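Local coordinates for protein AgaA (Rhizobium radiobacter, PDB 6HLX) that binds the opine agropinic acid as the periplasmic substrate-binding component of an ABC transporter, delivering it for import into the bacterium, at residues A[180-183]-A[184-187]; A[478-481]-A[482-485]; A[253-256]-A[257-260]; A[306-309]-A[310-314]; A[124-127]-A[128-132]. All coordinates share one frame; numbering follows the deposited sequence. Where two conformers were deposited one is given.

Interaction 1 of 5, residues A[180-183]-A[184-187]. With ACT (acetate ion), chain K; SO4 (sulfate ion), chain T.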
# COMPACT_ATOMS: atom_id res chain seq x y z
N TYR A 180 -4.53 -0.40 -26.61
CA TYR A 180 -5.09 -0.85 -25.31
C TYR A 180 -6.45 -1.53 -25.56
O TYR A 180 -7.18 -1.16 -26.49
CB TYR A 180 -5.23 0.34 -24.38
CG TYR A 180 -5.72 -0.00 -22.99
CD1 TYR A 180 -5.03 -0.92 -22.19
CD2 TYR A 180 -6.83 0.64 -22.44
CE1 TYR A 180 -5.43 -1.18 -20.88
CE2 TYR A 180 -7.22 0.40 -21.12
CZ TYR A 180 -6.55 -0.55 -20.36
OH TYR A 180 -6.93 -0.76 -19.06
N TYR A 181 -6.75 -2.57 -24.76
CA TYR A 181 -7.94 -3.41 -25.02
C TYR A 181 -9.30 -2.84 -24.61
O TYR A 181 -10.31 -3.47 -24.95
CB TYR A 181 -7.75 -4.80 -24.39
CG TYR A 181 -7.36 -4.76 -22.93
CD1 TYR A 181 -8.33 -4.64 -21.93
CD2 TYR A 181 -6.03 -4.87 -22.53
CE1 TYR A 181 -7.98 -4.62 -20.58
CE2 TYR A 181 -5.66 -4.84 -21.19
CZ TYR A 181 -6.64 -4.70 -20.21
OH TYR A 181 -6.26 -4.72 -18.89
N LYS A 182 -9.35 -1.69 -23.92
CA LYS A 182 -10.65 -1.11 -23.55
C LYS A 182 -11.04 -0.03 -24.54
O LYS A 182 -10.26 0.90 -24.77
CB LYS A 182 -10.62 -0.55 -22.13
CG LYS A 182 -10.36 -1.60 -21.06
CD LYS A 182 -10.45 -1.01 -19.67
CE LYS A 182 -10.08 -2.03 -18.61
NZ LYS A 182 -10.22 -1.49 -17.22
N LYS A 183 -12.25 -0.14 -25.14
CA LYS A 183 -12.75 0.83 -26.11
C LYS A 183 -12.87 2.23 -25.47
O LYS A 183 -13.37 2.35 -24.36
CB LYS A 183 -14.12 0.36 -26.65
CG LYS A 183 -14.57 1.12 -27.89
CD LYS A 183 -16.03 0.81 -28.24
CE LYS A 183 -16.39 1.18 -29.67
NZ LYS A 183 -16.29 2.64 -29.93
N GLY A 184 -12.36 3.24 -26.16
CA GLY A 184 -12.41 4.63 -25.72
C GLY A 184 -11.53 4.96 -24.54
O GLY A 184 -11.69 6.02 -23.92
N LYS A 185 -10.63 4.04 -24.17
CA LYS A 185 -9.75 4.32 -23.05
C LYS A 185 -8.28 4.19 -23.45
O LYS A 185 -7.93 3.33 -24.27
CB LYS A 185 -10.05 3.39 -21.87
CG LYS A 185 -11.45 3.57 -21.30
CD LYS A 185 -11.62 2.73 -20.04
CE LYS A 185 -13.04 2.78 -19.51
NZ LYS A 185 -13.10 2.24 -18.13
N PRO A 186 -7.39 5.00 -22.84
CA PRO A 186 -7.71 6.13 -21.94
C PRO A 186 -8.26 7.31 -22.75
O PRO A 186 -8.20 7.30 -23.98
CB PRO A 186 -6.35 6.45 -21.32
CG PRO A 186 -5.36 6.13 -22.43
CD PRO A 186 -5.95 4.94 -23.17
N ASP A 187 -8.79 8.33 -22.07
CA ASP A 187 -9.29 9.51 -22.79
C ASP A 187 -8.15 10.51 -23.05
O ASP A 187 -8.13 11.17 -24.10
CB ASP A 187 -10.43 10.18 -22.01
CG ASP A 187 -11.17 11.16 -22.91
OD1 ASP A 187 -11.91 10.70 -23.81
OD2 ASP A 187 -10.96 12.38 -22.76
C ACT K . -14.13 -0.86 -17.38
O ACT K . -14.84 0.03 -16.86
OXT ACT K . -13.01 -1.24 -16.94
CH3 ACT K . -14.67 -1.54 -18.66
S SO4 T . -10.83 2.60 -29.69
O1 SO4 T . -10.15 3.29 -30.78
O2 SO4 T . -12.24 2.39 -30.04
O3 SO4 T . -10.19 1.30 -29.47
O4 SO4 T . -10.75 3.40 -28.47

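Interaction 2 of 5, residues A[478-481]-A[482-485]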
# COMPACT_ATOMS: atom_id res chain seq x y z
N LEU A 478 -5.05 3.92 -10.87
CA LEU A 478 -5.76 3.12 -11.88
C LEU A 478 -6.84 3.95 -12.60
O LEU A 478 -7.08 3.75 -13.80
CB LEU A 478 -6.47 1.94 -11.21
CG LEU A 478 -5.61 0.72 -10.92
CD1 LEU A 478 -6.31 -0.22 -9.90
CD2 LEU A 478 -5.33 -0.05 -12.22
N SER A 479 -7.50 4.86 -11.87
CA SER A 479 -8.60 5.64 -12.42
C SER A 479 -8.16 6.68 -13.49
O SER A 479 -9.02 7.31 -14.12
CB SER A 479 -9.41 6.30 -11.30
OG SER A 479 -8.74 7.44 -10.79
N ILE A 480 -6.82 6.84 -13.71
CA ILE A 480 -6.35 7.79 -14.74
C ILE A 480 -6.87 7.40 -16.14
O ILE A 480 -6.97 8.25 -17.02
CB ILE A 480 -4.80 7.94 -14.71
CG1 ILE A 480 -4.31 9.27 -15.43
CG2 ILE A 480 -4.07 6.70 -15.25
CD1 ILE A 480 -4.57 10.57 -14.59
N GLU A 481 -7.20 6.11 -16.36
CA GLU A 481 -7.71 5.70 -17.67
C GLU A 481 -9.10 6.26 -17.97
O GLU A 481 -9.55 6.19 -19.12
CB GLU A 481 -7.70 4.17 -17.81
CG GLU A 481 -8.72 3.44 -16.94
CD GLU A 481 -8.80 1.95 -17.20
OE1 GLU A 481 -8.10 1.48 -18.12
OE2 GLU A 481 -9.56 1.25 -16.50
N ASN A 482 -9.82 6.73 -16.94
CA ASN A 482 -11.17 7.30 -17.08
C ASN A 482 -11.16 8.82 -16.98
O ASN A 482 -12.21 9.45 -17.08
CB ASN A 482 -12.03 6.80 -15.92
CG ASN A 482 -12.15 5.30 -15.86
OD1 ASN A 482 -12.24 4.61 -16.89
ND2 ASN A 482 -12.18 4.77 -14.65
N THR A 483 -10.01 9.38 -16.64
CA THR A 483 -9.89 10.82 -16.39
C THR A 483 -9.98 11.62 -17.68
O THR A 483 -9.43 11.21 -18.70
CB THR A 483 -8.62 11.08 -15.58
OG1 THR A 483 -8.66 10.24 -14.40
CG2 THR A 483 -8.47 12.56 -15.17
N LYS A 484 -10.66 12.76 -17.62
CA LYS A 484 -10.81 13.69 -18.76
C LYS A 484 -10.50 15.09 -18.26
O LYS A 484 -10.65 15.38 -17.07
CB LYS A 484 -12.25 13.66 -19.31
CG LYS A 484 -12.73 12.27 -19.73
CD LYS A 484 -14.09 12.33 -20.40
CE LYS A 484 -14.54 10.96 -20.83
NZ LYS A 484 -15.70 11.00 -21.77
N ILE A 485 -10.09 15.98 -19.18
CA ILE A 485 -9.79 17.34 -18.79
C ILE A 485 -10.29 18.25 -19.91
O ILE A 485 -10.10 17.95 -21.09
CB ILE A 485 -8.28 17.53 -18.45
CG1 ILE A 485 -8.03 18.87 -17.74
CG2 ILE A 485 -7.34 17.33 -19.68
CD1 ILE A 485 -6.71 18.94 -17.06
O HOH W 1 -7.80 9.25 -19.49

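Interaction 3 of 5, residues A[253-256]-A[257-260]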
# COMPACT_ATOMS: atom_id res chain seq x y z
N SER A 253 10.72 -7.33 21.45
CA SER A 253 10.38 -8.75 21.32
C SER A 253 9.32 -9.07 22.37
O SER A 253 8.80 -10.19 22.39
CB SER A 253 11.61 -9.62 21.56
OG SER A 253 12.01 -9.60 22.91
N LYS A 254 9.04 -8.10 23.28
CA LYS A 254 8.14 -8.30 24.41
C LYS A 254 6.75 -7.70 24.22
O LYS A 254 6.63 -6.49 24.11
CB LYS A 254 8.77 -7.77 25.71
CG LYS A 254 10.09 -8.45 26.04
CD LYS A 254 10.85 -7.75 27.14
CE LYS A 254 12.25 -8.32 27.33
NZ LYS A 254 12.24 -9.75 27.74
N PRO A 255 5.67 -8.52 24.24
CA PRO A 255 4.31 -7.95 24.14
C PRO A 255 4.02 -6.84 25.16
O PRO A 255 3.31 -5.89 24.82
CB PRO A 255 3.40 -9.18 24.35
CG PRO A 255 4.23 -10.32 23.81
CD PRO A 255 5.61 -10.00 24.33
N GLU A 256 4.55 -6.95 26.41
CA GLU A 256 4.32 -5.93 27.44
C GLU A 256 4.92 -4.57 27.06
O GLU A 256 4.36 -3.53 27.44
CB GLU A 256 4.84 -6.39 28.80
CG GLU A 256 4.02 -7.52 29.41
CD GLU A 256 4.60 -8.15 30.67
OE1 GLU A 256 3.81 -8.71 31.46
OE2 GLU A 256 5.84 -8.10 30.85
N VAL A 257 6.05 -4.56 26.32
CA VAL A 257 6.69 -3.30 25.88
C VAL A 257 5.85 -2.68 24.75
O VAL A 257 5.61 -1.46 24.74
CB VAL A 257 8.18 -3.49 25.46
CG1 VAL A 257 8.74 -2.25 24.74
CG2 VAL A 257 9.05 -3.85 26.67
N ARG A 258 5.40 -3.51 23.79
CA ARG A 258 4.60 -3.02 22.67
C ARG A 258 3.27 -2.47 23.20
O ARG A 258 2.88 -1.36 22.82
CB ARG A 258 4.42 -4.11 21.61
CG ARG A 258 5.78 -4.66 21.12
CD ARG A 258 5.62 -5.57 19.91
NE ARG A 258 4.93 -6.82 20.23
CZ ARG A 258 5.48 -8.03 20.17
NH1 ARG A 258 4.75 -9.11 20.41
NH2 ARG A 258 6.77 -8.16 19.89
N GLN A 259 2.64 -3.18 24.16
CA GLN A 259 1.41 -2.71 24.82
C GLN A 259 1.66 -1.44 25.61
O GLN A 259 0.83 -0.53 25.56
CB GLN A 259 0.79 -3.78 25.74
CG GLN A 259 0.18 -4.97 24.99
CD GLN A 259 -1.05 -5.54 25.68
OE1 GLN A 259 -1.51 -5.04 26.70
NE2 GLN A 259 -1.65 -6.56 25.11
N ALA A 260 2.82 -1.33 26.34
CA ALA A 260 3.15 -0.09 27.09
C ALA A 260 3.11 1.12 26.15
O ALA A 260 2.52 2.13 26.49
CB ALA A 260 4.52 -0.19 27.75
O HOH W 2 8.04 -10.85 19.41

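Interaction 4 of 5, residues A[306-309]-A[310-314]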
# COMPACT_ATOMS: atom_id res chain seq x y z
N VAL A 306 -0.71 6.59 31.07
CA VAL A 306 0.73 6.70 31.28
C VAL A 306 1.22 5.82 32.44
O VAL A 306 2.19 5.09 32.27
CB VAL A 306 1.15 8.19 31.44
CG1 VAL A 306 2.61 8.32 31.87
CG2 VAL A 306 0.91 8.96 30.14
N GLU A 307 0.55 5.88 33.60
CA GLU A 307 1.02 5.11 34.75
C GLU A 307 0.90 3.58 34.52
O GLU A 307 1.78 2.84 34.95
CB GLU A 307 0.37 5.57 36.07
CG GLU A 307 -0.74 6.62 35.98
CD GLU A 307 -0.54 8.01 35.40
OE1 GLU A 307 0.05 8.89 36.08
OE2 GLU A 307 -1.03 8.25 34.28
N LYS A 308 -0.10 3.15 33.72
CA LYS A 308 -0.26 1.74 33.32
C LYS A 308 0.90 1.34 32.38
O LYS A 308 1.45 0.25 32.52
CB LYS A 308 -1.62 1.51 32.65
CG LYS A 308 -1.98 0.04 32.49
CD LYS A 308 -3.38 -0.16 31.94
CE LYS A 308 -3.90 -1.57 32.17
NZ LYS A 308 -3.13 -2.59 31.41
N ALA A 309 1.28 2.24 31.45
CA ALA A 309 2.40 2.02 30.52
C ALA A 309 3.71 1.87 31.28
O ALA A 309 4.49 0.96 30.99
CB ALA A 309 2.50 3.17 29.53
N LYS A 310 3.94 2.75 32.29
CA LYS A 310 5.12 2.67 33.15
C LYS A 310 5.19 1.34 33.89
O LYS A 310 6.26 0.73 33.96
CB LYS A 310 5.16 3.83 34.15
CG LYS A 310 5.87 5.05 33.63
CD LYS A 310 6.19 6.01 34.76
CE LYS A 310 5.67 7.40 34.49
NZ LYS A 310 5.94 8.30 35.64
N ALA A 311 4.04 0.88 34.45
CA ALA A 311 4.00 -0.40 35.18
C ALA A 311 4.32 -1.57 34.27
O ALA A 311 5.05 -2.47 34.69
CB ALA A 311 2.65 -0.60 35.87
N LEU A 312 3.83 -1.55 33.01
CA LEU A 312 4.12 -2.59 32.02
C LEU A 312 5.59 -2.68 31.67
O LEU A 312 6.10 -3.79 31.54
CB LEU A 312 3.27 -2.39 30.73
CG LEU A 312 1.86 -2.97 30.80
CD1 LEU A 312 1.01 -2.45 29.66
CD2 LEU A 312 1.87 -4.50 30.77
N LEU A 313 6.27 -1.53 31.49
CA LEU A 313 7.71 -1.48 31.21
C LEU A 313 8.48 -2.09 32.37
O LEU A 313 9.42 -2.86 32.14
CB LEU A 313 8.21 -0.04 31.03
CG LEU A 313 8.05 0.64 29.69
CD1 LEU A 313 8.91 1.88 29.65
CD2 LEU A 313 8.43 -0.29 28.53
N ALA A 314 8.09 -1.73 33.61
CA ALA A 314 8.74 -2.23 34.82
C ALA A 314 8.58 -3.75 34.91
O ALA A 314 9.57 -4.44 35.16
CB ALA A 314 8.15 -1.56 36.06

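Interaction 5 of 5, residues A[124-127]-A[128-132]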
# COMPACT_ATOMS: atom_id res chain seq x y z
N SER A 124 -6.37 -20.58 -0.80
CA SER A 124 -6.43 -19.14 -0.53
C SER A 124 -7.60 -18.50 -1.26
O SER A 124 -7.55 -18.31 -2.50
CB SER A 124 -5.13 -18.43 -0.89
OG SER A 124 -5.30 -17.06 -0.59
N VAL A 125 -8.60 -18.08 -0.49
CA VAL A 125 -9.75 -17.34 -1.04
C VAL A 125 -9.31 -15.87 -1.36
O VAL A 125 -10.12 -15.10 -1.88
CB VAL A 125 -10.95 -17.35 -0.05
CG1 VAL A 125 -11.46 -18.78 0.17
CG2 VAL A 125 -10.58 -16.68 1.28
N ALA A 126 -8.06 -15.48 -1.01
CA ALA A 126 -7.55 -14.11 -1.24
C ALA A 126 -6.58 -14.03 -2.43
O ALA A 126 -6.08 -12.95 -2.74
CB ALA A 126 -6.86 -13.60 0.01
N MET A 127 -6.25 -15.18 -3.06
CA MET A 127 -5.30 -15.21 -4.17
C MET A 127 -5.70 -14.27 -5.30
O MET A 127 -4.83 -13.57 -5.84
CB MET A 127 -5.10 -16.64 -4.69
CG MET A 127 -4.01 -16.78 -5.77
SD MET A 127 -2.41 -16.07 -5.28
CE MET A 127 -1.96 -17.10 -3.90
N ILE A 128 -7.00 -14.25 -5.69
CA ILE A 128 -7.41 -13.33 -6.78
C ILE A 128 -7.12 -11.87 -6.39
O ILE A 128 -6.59 -11.09 -7.19
CB ILE A 128 -8.91 -13.55 -7.16
CG1 ILE A 128 -9.12 -14.94 -7.82
CG2 ILE A 128 -9.43 -12.45 -8.09
CD1 ILE A 128 -8.47 -15.13 -9.21
N ASP A 129 -7.38 -11.53 -5.11
CA ASP A 129 -7.09 -10.16 -4.62
C ASP A 129 -5.59 -9.85 -4.68
O ASP A 129 -5.21 -8.75 -5.12
CB ASP A 129 -7.63 -9.96 -3.20
CG ASP A 129 -9.14 -10.02 -3.14
OD1 ASP A 129 -9.78 -8.98 -3.33
OD2 ASP A 129 -9.69 -11.11 -2.91
N TYR A 130 -4.73 -10.80 -4.28
CA TYR A 130 -3.27 -10.57 -4.35
C TYR A 130 -2.77 -10.45 -5.79
O TYR A 130 -1.81 -9.72 -6.05
CB TYR A 130 -2.47 -11.58 -3.52
CG TYR A 130 -2.55 -11.29 -2.03
CD1 TYR A 130 -2.00 -10.11 -1.50
CD2 TYR A 130 -3.12 -12.20 -1.14
CE1 TYR A 130 -2.05 -9.84 -0.13
CE2 TYR A 130 -3.15 -11.94 0.23
CZ TYR A 130 -2.63 -10.76 0.73
OH TYR A 130 -2.66 -10.47 2.07
N LEU A 131 -3.50 -11.07 -6.75
CA LEU A 131 -3.14 -10.93 -8.16
C LEU A 131 -3.52 -9.55 -8.72
O LEU A 131 -3.08 -9.16 -9.81
CB LEU A 131 -3.74 -12.08 -9.01
CG LEU A 131 -3.09 -13.44 -8.71
CD1 LEU A 131 -3.93 -14.56 -9.29
CD2 LEU A 131 -1.60 -13.51 -9.26
N ALA A 132 -4.33 -8.80 -7.93
CA ALA A 132 -4.72 -7.43 -8.30
C ALA A 132 -3.70 -6.42 -7.74
O ALA A 132 -3.85 -5.23 -7.99
CB ALA A 132 -6.11 -7.11 -7.78
O HOH W 3 -8.83 -16.54 -4.46

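Interaction 1 of 5, residues A[180-183]-A[184-187]
The Y180 ring meets K185 through its edge: CD2 lies 3.4 Å from K185 O, which sits in the ring plane, while P186, entered through a cis peptide bond, adds an apolar touch, P186 CD being 4.4 Å from Y180 CD2. With CG anti to the backbone N (chi1 -177°), the Y180 ring is turned toward the K185 carbonyl. Y180 CE1 in turn lies over one face of the Y181 ring, 3.6 Å above its plane and toward its rim. Beyond the rings, the lysines K182 and K185 run out as extended chains that touch through their aliphatic parts, CD to CD. Their ammonium groups share one acetate, K182 NZ bonding OXT at 2.8 Å and K185 NZ bonding O weakly. This anion probably eases the proximity of the like charges; K182 NZ also has E48 and E481 as salt-bridge partners, and K185 NZ bonds N482. A sulfate takes the G184 backbone N-H, G184 N to O4 being 2.8 Å. Holding the loop together is the bond from K185 N to K182 O, 3.2 Å, which closes a type II beta turn with G184 at its positive-phi third position, in the loop joining strands 171-176 and 190-195.

Interaction 2 of 5, residues A[478-481]-A[482-485]
S479 O is held by two donors of the following residues, N482 N and the hydroxyl of T483, and the tight part of the contact is built round it. Both N482 N and T483 OG1 lie 3.0 Å from S479 O, and they arrive from opposite faces of its carbonyl plane, each standing well out of it. The T483 hydroxyl is turned back over the preceding turn because OG1 stands beside its own backbone N (chi1 -53°), where it also comes within 3.4 Å of I480 CA. The I480 and T483 side chains pass at a slant, I480 CD1 lying 4.1 Å from T483 OG1, and beyond it the isoleucine packs on strands 190-195 and 3-8, so this side is closed by the core of the fold. A weaker backbone bond, T483 N to I480 O at 3.3 Å, runs alongside. Separately, a water bridges two carbonyls, donating to I480 O at 2.8 Å and to T483 O at 2.7 Å.

The looser side is that of N482, which is partly exposed. It lies beside the buried E481 and points the same way, with N482 OD1 3.7 Å from E481 CG; their amide and carboxylate planes are turned 42° apart and the polar ends serve other partners, R34 and Y180 among those of E481, and K185 for N482.

In this way the 3-10 segment passes through N482 and T483 toward strand 484-485, with carbonyl oxygens that accept from backbone N-H, hydroxyl and water. The hydroxyl bond to S479 O probably fixes the T483 rotamer, while the E481 carboxylate is probably stabilised as an anion by its basic neighbours.

Interaction 3 of 5, residues A[253-256]-A[257-260]
R258 folds back toward P255 through a bend at chi3 (-68°) that follows a CG set beside the backbone N, and this carries its guanidinium over the first residues of the helix. One face of the group rests on the K254-P255 peptide: K254 C lies under its centre and P255 N nearer the rim. The proline ring runs alongside the arginine in the same direction, P255 CG being 3.6 Å from R258 NH1. V257 makes a smaller apolar touch, CG2 to K254 CB at 4.0 Å.

At the guanidinium edge, in its plane, a water accepts from R258 NH2 at 3.0 Å and donates to S253 O. The same nitrogen bonds F252 O, and NH1 bonds L443 O, so the group is held from several directions while its face is stacked against the backbone.

K254, at the N-cap position, supplies the first carbonyl of the helix, and K254 O accepts from two backbone donors. R258 N reaches it at 3.2 Å nearly along the C=O axis, whereas V257 N, at 3.0 Å, stands well above the carbonyl plane. The regular helical pattern then takes over, with Q259 N to P255 O at 2.9 Å and A260 N to E256 O at 2.9 Å. P255, which has no N-H to offer, suits the first turn of a helix, where amides lack a preceding helical acceptor.

The chemistry is that of a helix start at which NH1 and NH2 of the arginine are bonded to carbonyl oxygens and water, while K254 O is shared by two amides of the first turn.

Interaction 4 of 5, residues A[306-309]-A[310-314]
K310 N donates to V306 O at 2.9 Å, a nearly straight bond with an N-H...O angle of 163°. Three further bonds of the same spacing follow round the helix: A311 N to E307 O at 3.0 Å, L312 N to K308 O at 3.0 Å and L313 N to A309 O at 3.1 Å. Their donors are tilted by 19 to 27° from the carbonyl planes.

Side-chain contact across the turn is slight. V306 and K310 meet obliquely, V306 CG1 lying 4.1 Å from K310 CE, and the lysine gets there with its chain bent at chi3. L312 CG, set anti to its carbonyl carbon, lies 3.7 Å from K308 O.

One side of this helix is inward: A309 and L313 are buried. A309 packs on A264 of helix 255-264, L312 on E256 and Y263, and K308 on Y263, while I349 touches V306, A309, K310 and L313. K308, K310 and A311 lie on the solvent side. The arrangement is that of an amphipathic surface alpha-helix, starting close to H304, a zinc ligand seen in a structure of this protein, though that ion is not bound to this chain in the present model.

Interaction 5 of 5, residues A[124-127]-A[128-132]
A126 and Y130 meet one turn apart, the methyl A126 CB lying 4.1 Å from Y130 CE2, and the ring also runs past the carbonyl, with Y130 CD2 3.4 Å from A126 O at an oblique angle. That same oxygen takes the Y130 backbone N-H at 3.0 Å, nearly in line with the C=O bond. M127 and L131 form the second pair. M127 CG is placed anti to the backbone N (chi1 -175°) and comes within 4.2 Å of L131 CD1, the two side chains crossing at a slant, while M127 O accepts from L131 N at 3.0 Å. D129 stays beside the first turn, its CB near A126 O.

These bonds open the short helix 127-131, and the residues before it make its entry. S124 begins a type I beta turn ending at M127, and its hydroxyl OG accepts from A126 N at 3.2 Å, a capping bond at the approach to the helix. A water links the start of the turn to the first helical residues, donating to S124 O at 2.9 Å and accepting from I128 N, so an amide of the first helical turn is satisfied by solvent.

Further out, the helix leans on the antiparallel sheet that carries strands 37-39, 45-55 and 61-66. M127 and I128 pack on F62, I128 and L131 on F64, and I128 also on I45, Y53 and V37. D129 OD1 bonds Y39 OH on the same sheet, whereas Y130 OH reaches the loop at D387, bonding its O, with I383 touching both D129 and Y130. About 12 Å separates the Y130 side chain from the bound agropinic acid.

From the N terminus, interaction 5 comes first, where the loop after strand 115-120 enters helix 127-131 against the five-stranded antiparallel sheet. Interaction 1 follows, in the loop between strands 171-176 and 190-195. Interactions 3 and 4 open helices 255-264 and 306-315, which pack together: A260 O lies 3.2 Å from A309 CB. Interaction 2 comes last, leading into strand 484-485. Each is local along the chain, in series, and none nests or crosses. Interaction 2 returns to interaction 1 across the long intervening chain, where Y180 OH probably bonds E481 OE1. Centres of interactions 1 and 4 are about 59 Å apart, on opposite sides of the chain's centre.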